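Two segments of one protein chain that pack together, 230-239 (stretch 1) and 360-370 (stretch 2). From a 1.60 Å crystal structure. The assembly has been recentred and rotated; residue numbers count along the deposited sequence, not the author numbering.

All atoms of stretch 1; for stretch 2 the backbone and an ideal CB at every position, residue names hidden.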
ATOM      1  N   TYR A 230      -1.124  11.300   7.466  1.00 22.40           N
ATOM      2  CA  TYR A 230      -1.033  11.903   8.792  1.00 26.36           C
ATOM      3  C   TYR A 230      -2.430  12.309   9.243  1.00 26.53           C
ATOM      4  O   TYR A 230      -2.835  12.118  10.403  1.00 27.08           O
ATOM      5  CB  TYR A 230      -0.115  13.150   8.766  1.00 27.34           C
ATOM      6  CG  TYR A 230       1.321  12.891   8.352  1.00 25.14           C
ATOM      7  CD1 TYR A 230       1.884  11.641   8.435  1.00 22.89           C
ATOM      8  CD2 TYR A 230       2.132  13.931   7.886  1.00 26.26           C
ATOM      9  CE1 TYR A 230       3.232  11.420   8.060  1.00 25.92           C
ATOM     10  CE2 TYR A 230       3.457  13.716   7.494  1.00 26.99           C
ATOM     11  CZ  TYR A 230       3.998  12.469   7.587  1.00 25.56           C
ATOM     12  OH  TYR A 230       5.322  12.299   7.225  1.00 29.68           O
ATOM     13  N   LYS A 231      -3.184  12.848   8.304  1.00 25.45           N
ATOM     14  CA  LYS A 231      -4.489  13.347   8.664  1.00 26.49           C
ATOM     15  C   LYS A 231      -5.470  12.237   9.100  1.00 30.43           C
ATOM     16  O   LYS A 231      -6.353  12.451   9.946  1.00 30.78           O
ATOM     17  CB  LYS A 231      -5.030  14.126   7.491  1.00 27.37           C
ATOM     18  CG  LYS A 231      -6.273  14.941   7.830  1.00 29.25           C
ATOM     19  CD  LYS A 231      -6.447  16.032   6.805  1.00 28.86           C
ATOM     20  CE  LYS A 231      -7.480  17.039   7.250  1.00 28.63           C
ATOM     21  NZ  LYS A 231      -8.183  17.530   6.024  1.00 26.56           N
ATOM     22  N   ALA A 232      -5.307  11.047   8.527  1.00 28.50           N
ATOM     23  CA  ALA A 232      -6.220   9.931   8.795  1.00 26.55           C
ATOM     24  C   ALA A 232      -5.571   8.823   9.660  1.00 26.05           C
ATOM     25  O   ALA A 232      -5.956   7.646   9.578  1.00 24.94           O
ATOM     26  CB  ALA A 232      -6.722   9.354   7.443  1.00 22.38           C
ATOM     27  N   ALA A 233      -4.587   9.191  10.487  1.00 23.26           N
ATOM     28  CA  ALA A 233      -3.838   8.217  11.277  1.00 22.25           C
ATOM     29  C   ALA A 233      -4.770   7.493  12.218  1.00 20.34           C
ATOM     30  O   ALA A 233      -5.701   8.109  12.757  1.00 20.66           O
ATOM     31  CB  ALA A 233      -2.715   8.932  12.098  1.00 20.39           C
ATOM     32  N   VAL A 234      -4.560   6.200  12.407  1.00 19.14           N
ATOM     33  CA  VAL A 234      -5.420   5.376  13.274  1.00 20.85           C
ATOM     34  C   VAL A 234      -4.754   5.129  14.637  1.00 20.26           C
ATOM     35  O   VAL A 234      -3.525   5.183  14.775  1.00 17.57           O
ATOM     36  CB  VAL A 234      -5.750   4.038  12.605  1.00 20.96           C
ATOM     37  CG1 VAL A 234      -6.504   4.269  11.249  1.00 21.81           C
ATOM     38  CG2 VAL A 234      -4.470   3.168  12.462  1.00 18.48           C
ATOM     39  N   PRO A 235      -5.558   4.860  15.695  1.00 20.91           N
ATOM     40  CA  PRO A 235      -4.923   4.578  16.995  1.00 18.35           C
ATOM     41  C   PRO A 235      -4.544   3.104  17.121  1.00 18.25           C
ATOM     42  O   PRO A 235      -4.945   2.313  16.209  1.00 19.23           O
ATOM     43  CB  PRO A 235      -6.052   4.887  17.999  1.00 18.10           C
ATOM     44  CG  PRO A 235      -7.309   4.462  17.216  1.00 21.96           C
ATOM     45  CD  PRO A 235      -7.038   4.840  15.746  1.00 20.62           C
ATOM     46  N   PRO A 236      -3.829   2.700  18.199  1.00 16.55           N
ATOM     47  CA  PRO A 236      -3.547   1.277  18.424  1.00 18.61           C
ATOM     48  C   PRO A 236      -4.814   0.425  18.406  1.00 20.28           C
ATOM     49  O   PRO A 236      -4.691  -0.757  18.117  1.00 19.26           O
ATOM     50  CB  PRO A 236      -2.916   1.243  19.845  1.00 21.66           C
ATOM     51  CG  PRO A 236      -2.258   2.568  19.980  1.00 22.60           C
ATOM     52  CD  PRO A 236      -2.970   3.556  19.053  1.00 19.84           C
ATOM     53  N   ALA A 237      -5.978   0.987  18.768  1.00 20.74           N
ATOM     54  CA  ALA A 237      -7.199   0.194  18.857  1.00 22.06           C
ATOM     55  C   ALA A 237      -7.510  -0.422  17.506  1.00 20.79           C
ATOM     56  O   ALA A 237      -8.203  -1.484  17.457  1.00 22.28           O
ATOM     57  CB  ALA A 237      -8.389   1.050  19.359  1.00 23.29           C
ATOM     58  N   PHE A 238      -7.055   0.242  16.434  1.00 20.76           N
ATOM     59  CA  PHE A 238      -7.202  -0.314  15.062  1.00 18.49           C
ATOM     60  C   PHE A 238      -6.583  -1.708  15.000  1.00 18.46           C
ATOM     61  O   PHE A 238      -7.243  -2.655  14.547  1.00 17.82           O
ATOM     62  CB  PHE A 238      -6.669   0.620  13.952  1.00 17.61           C
ATOM     63  CG  PHE A 238      -6.616  -0.039  12.576  1.00 19.10           C
ATOM     64  CD1 PHE A 238      -7.725   0.006  11.734  1.00 20.43           C
ATOM     65  CD2 PHE A 238      -5.471  -0.711  12.161  1.00 15.95           C
ATOM     66  CE1 PHE A 238      -7.690  -0.607  10.490  1.00 21.07           C
ATOM     67  CE2 PHE A 238      -5.416  -1.303  10.940  1.00 16.57           C
ATOM     68  CZ  PHE A 238      -6.542  -1.253  10.084  1.00 17.48           C
ATOM     69  N   TYR A 239      -5.351  -1.851  15.498  1.00 16.13           N
ATOM     70  CA  TYR A 239      -4.616  -3.115  15.470  1.00 16.91           C
ATOM     71  C   TYR A 239      -5.127  -4.073  16.541  1.00 17.63           C
ATOM     72  O   TYR A 239      -5.110  -5.287  16.355  1.00 19.38           O
ATOM     73  CB  TYR A 239      -3.121  -2.865  15.682  1.00 15.74           C
ATOM     74  CG  TYR A 239      -2.502  -2.202  14.426  1.00 15.21           C
ATOM     75  CD1 TYR A 239      -2.138  -2.988  13.361  1.00 15.74           C
ATOM     76  CD2 TYR A 239      -2.316  -0.813  14.324  1.00 13.95           C
ATOM     77  CE1 TYR A 239      -1.608  -2.461  12.222  1.00 13.46           C
ATOM     78  CE2 TYR A 239      -1.784  -0.250  13.164  1.00 16.80           C
ATOM     79  CZ  TYR A 239      -1.457  -1.110  12.106  1.00 15.23           C
ATOM     80  OH  TYR A 239      -0.914  -0.668  10.947  1.00 16.64           O
ATOM     81  N   UNK A 360     -14.049   9.655   8.894  1.00 23.87           N
ATOM     82  CA  UNK A 360     -14.707   8.623   8.111  1.00 23.17           C
ATOM     83  C   UNK A 360     -13.681   7.655   7.466  1.00 21.49           C
ATOM     84  O   UNK A 360     -13.928   6.467   7.396  1.00 20.56           O
ATOM     85  CB  UNK A 360     -15.577   9.272   7.033  1.00 23.17           C
ATOM     86  N   UNK A 361     -12.573   8.191   6.975  1.00 23.40           N
ATOM     87  CA  UNK A 361     -11.493   7.323   6.481  1.00 20.17           C
ATOM     88  C   UNK A 361     -11.011   6.370   7.569  1.00 21.15           C
ATOM     89  O   UNK A 361     -10.806   5.155   7.325  1.00 17.25           O
ATOM     90  CB  UNK A 361     -10.321   8.164   5.971  1.00 20.17           C
ATOM     91  N   UNK A 362     -10.793   6.885   8.783  1.00 19.13           N
ATOM     92  CA  UNK A 362     -10.412   6.021   9.908  1.00 20.48           C
ATOM     93  C   UNK A 362     -11.443   4.914  10.171  1.00 19.59           C
ATOM     94  O   UNK A 362     -11.086   3.743  10.358  1.00 20.97           O
ATOM     95  CB  UNK A 362     -10.231   6.864  11.172  1.00 20.48           C
ATOM     96  N   UNK A 363     -12.732   5.292  10.180  1.00 21.59           N
ATOM     97  CA  UNK A 363     -13.814   4.376  10.512  1.00 22.08           C
ATOM     98  C   UNK A 363     -13.996   3.330   9.388  1.00 18.67           C
ATOM     99  O   UNK A 363     -14.142   2.126   9.631  1.00 19.11           O
ATOM    100  CB  UNK A 363     -15.112   5.153  10.742  1.00 22.08           C
ATOM    101  N   UNK A 364     -13.919   3.785   8.151  1.00 18.40           N
ATOM    102  CA  UNK A 364     -13.953   2.866   6.998  1.00 20.10           C
ATOM    103  C   UNK A 364     -12.778   1.877   6.947  1.00 18.38           C
ATOM    104  O   UNK A 364     -12.981   0.664   6.683  1.00 18.27           O
ATOM    105  CB  UNK A 364     -13.971   3.681   5.703  1.00 20.10           C
ATOM    106  N   UNK A 365     -11.561   2.353   7.218  1.00 17.80           N
ATOM    107  CA  UNK A 365     -10.422   1.419   7.312  1.00 16.76           C
ATOM    108  C   UNK A 365     -10.690   0.372   8.384  1.00 16.18           C
ATOM    109  O   UNK A 365     -10.498  -0.824   8.123  1.00 17.30           O
ATOM    110  CB  UNK A 365      -9.125   2.169   7.622  1.00 16.76           C
ATOM    111  N   UNK A 366     -11.169   0.765   9.580  1.00 18.64           N
ATOM    112  CA  UNK A 366     -11.464  -0.225  10.631  1.00 16.26           C
ATOM    113  C   UNK A 366     -12.583  -1.196  10.192  1.00 17.61           C
ATOM    114  O   UNK A 366     -12.461  -2.416  10.381  1.00 16.76           O
ATOM    115  CB  UNK A 366     -11.868   0.487  11.923  1.00 16.26           C
ATOM    116  N   UNK A 367     -13.662  -0.652   9.623  1.00 16.88           N
ATOM    117  CA  UNK A 367     -14.767  -1.506   9.132  1.00 18.36           C
ATOM    118  C   UNK A 367     -14.305  -2.542   8.114  1.00 15.75           C
ATOM    119  O   UNK A 367     -14.623  -3.738   8.245  1.00 16.68           O
ATOM    120  CB  UNK A 367     -15.860  -0.639   8.503  1.00 18.36           C
ATOM    121  N   UNK A 368     -13.527  -2.098   7.116  1.00 14.96           N
ATOM    122  CA  UNK A 368     -13.083  -3.019   6.096  1.00 15.36           C
ATOM    123  C   UNK A 368     -12.151  -4.093   6.670  1.00 13.96           C
ATOM    124  O   UNK A 368     -12.297  -5.259   6.324  1.00 14.33           O
ATOM    125  CB  UNK A 368     -12.382  -2.252   4.973  1.00 15.36           C
ATOM    126  N   UNK A 369     -11.189  -3.705   7.519  1.00 13.85           N
ATOM    127  CA  UNK A 369     -10.257  -4.710   8.020  1.00 14.11           C
ATOM    128  C   UNK A 369     -10.974  -5.730   8.919  1.00 14.62           C
ATOM    129  O   UNK A 369     -10.758  -6.958   8.803  1.00 14.89           O
ATOM    130  CB  UNK A 369      -9.118  -4.036   8.788  1.00 14.11           C
ATOM    131  N   UNK A 370     -11.885  -5.255   9.765  1.00 16.96           N
ATOM    132  CA  UNK A 370     -12.588  -6.227  10.632  1.00 16.76           C
ATOM    133  C   UNK A 370     -13.488  -7.163   9.847  1.00 15.81           C
ATOM    134  O   UNK A 370     -13.542  -8.384  10.144  1.00 18.33           O
ATOM    135  CB  UNK A 370     -13.424  -5.492  11.682  1.00 16.76           C
TER

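Stretch 2 is helical throughout, with phi/psi values near -60/-45 and successive i to i+4 backbone hydrogen bonds, so the choice of residue depends on which way each CA-to-CB bond points. Position 360 lies out of reach of stretch 1, with nothing within 5.5 Å of its ideal CB; many residues would suit, and the deposited one is Lys 360, whose NZ is hydrogen-bonded elsewhere in the structure.

At position 361 the bond points toward stretch 1, and the ideal CB already stands 4.1 Å from Ala 232 CB. A small apolar residue fits without further adjustment, and Ala 361 is found.

Position 362 points sideways, yet its ideal CB lies 4.6 Å from Ala 232 O and 5.0 Å from Ala 233 O, where the loop between the two helical parts of stretch 1 presents carbonyl oxygens. A long side chain carrying a donor is favoured: lysine, arginine or glutamine could be considered. The residue is Arg 362. Its chain runs past Val 234, with CG 4.3 Å from Val 234 CG1, and extends with chi2 and chi3 both t, so that NE donates a short hydrogen bond of 2.6 Å to Ala 233 O at the edge of the guanidinium. Ala 232 CA lies over one face of the group. NH2 comes within 3.0 Å of Lys 231 O, but the angle is too poor for a hydrogen bond.

Stretch 1 offers nothing within 5.5 Å of the ideal CB at 363 or 364; the contact leaves their identity open, and both are leucine, Leu 363 and Leu 364.

Position 365 points toward stretch 1, its ideal CB 4.2 Å from Phe 238 CE1 and 4.9 Å from Val 234 CG1. These apolar neighbours suit leucine, isoleucine, valine or methionine. Leu 365 has chi1 m and chi2 t, which bring CD1 to 4.4 Å from Val 234 CG1 while CB packs 4.2 Å from Phe 238 CE1.

At position 366 the ideal CB is 4.2 Å from Phe 238 CD1 and its bond points sideways, so a small residue, polar or not, fits beside the ring, and a longer one leading away from it is not excluded. It is Ser 366, whose CA sits at the edge of the Phe 238 ring, 3.8 Å from CE1; OG is hydrogen-bonded elsewhere.

Position 367 points away and 368 sideways, both unconstrained here: Ala 367 and Leu 368. Position 369 points toward stretch 1, its ideal CB 4.0 Å from Phe 238 CZ, which favours a small apolar side chain; Ala 369 supplies one. Position 370 has open space, and Lys 370 makes no contact.

Stretch 2 (360-370) KARLLLSALAK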
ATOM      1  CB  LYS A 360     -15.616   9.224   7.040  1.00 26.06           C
ATOM      2  CG  LYS A 360     -16.343   8.159   6.194  1.00 29.46           C
ATOM      3  CD  LYS A 360     -17.763   8.509   5.936  1.00 34.21           C
ATOM      4  CE  LYS A 360     -17.939   9.533   4.867  1.00 35.73           C
ATOM      5  NZ  LYS A 360     -19.401   9.897   4.806  1.00 32.01           N
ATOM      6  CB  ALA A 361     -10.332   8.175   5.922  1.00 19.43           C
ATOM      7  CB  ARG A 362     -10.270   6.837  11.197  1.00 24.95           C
ATOM      8  CG  ARG A 362      -9.058   7.760  11.269  1.00 25.32           C
ATOM      9  CD  ARG A 362      -8.954   8.349  12.709  1.00 27.55           C
ATOM     10  NE  ARG A 362      -7.970   9.435  12.728  1.00 32.05           N
ATOM     11  CZ  ARG A 362      -8.266  10.728  12.606  1.00 34.07           C
ATOM     12  NH1 ARG A 362      -9.543  11.123  12.481  1.00 35.98           N
ATOM     13  NH2 ARG A 362      -7.281  11.632  12.627  1.00 40.38           N
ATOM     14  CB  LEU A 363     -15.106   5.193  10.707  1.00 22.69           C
ATOM     15  CG  LEU A 363     -16.202   4.647  11.587  1.00 27.39           C
ATOM     16  CD1 LEU A 363     -15.667   4.388  12.984  1.00 27.66           C
ATOM     17  CD2 LEU A 363     -17.298   5.703  11.620  1.00 28.58           C
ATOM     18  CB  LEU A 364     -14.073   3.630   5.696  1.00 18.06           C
ATOM     19  CG  LEU A 364     -14.228   2.723   4.484  1.00 18.38           C
ATOM     20  CD1 LEU A 364     -15.555   1.937   4.580  1.00 20.47           C
ATOM     21  CD2 LEU A 364     -14.176   3.554   3.244  1.00 19.77           C
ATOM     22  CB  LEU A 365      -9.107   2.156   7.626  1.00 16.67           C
ATOM     23  CG  LEU A 365      -8.580   2.983   6.453  1.00 19.54           C
ATOM     24  CD1 LEU A 365      -7.522   3.987   6.957  1.00 19.39           C
ATOM     25  CD2 LEU A 365      -7.970   2.158   5.295  1.00 20.70           C
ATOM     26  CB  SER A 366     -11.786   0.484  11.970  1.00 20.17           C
ATOM     27  OG  SER A 366     -12.113  -0.481  12.988  1.00 25.73           O
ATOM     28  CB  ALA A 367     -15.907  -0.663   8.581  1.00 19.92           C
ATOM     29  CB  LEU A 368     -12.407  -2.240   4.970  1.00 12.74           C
ATOM     30  CG  LEU A 368     -13.265  -1.261   4.144  1.00 13.97           C
ATOM     31  CD1 LEU A 368     -12.346  -0.347   3.358  1.00 16.01           C
ATOM     32  CD2 LEU A 368     -14.196  -2.007   3.171  1.00 15.22           C
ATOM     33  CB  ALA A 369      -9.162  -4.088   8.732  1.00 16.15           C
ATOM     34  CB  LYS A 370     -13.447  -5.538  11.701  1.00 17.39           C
ATOM     35  CG  LYS A 370     -12.681  -4.808  12.757  1.00 19.75           C
ATOM     36  CD  LYS A 370     -13.667  -3.979  13.582  1.00 21.92           C
ATOM     37  CE  LYS A 370     -13.049  -3.436  14.852  1.00 27.66           C
ATOM     38  NZ  LYS A 370     -14.119  -2.758  15.723  1.00 26.50           N
TER
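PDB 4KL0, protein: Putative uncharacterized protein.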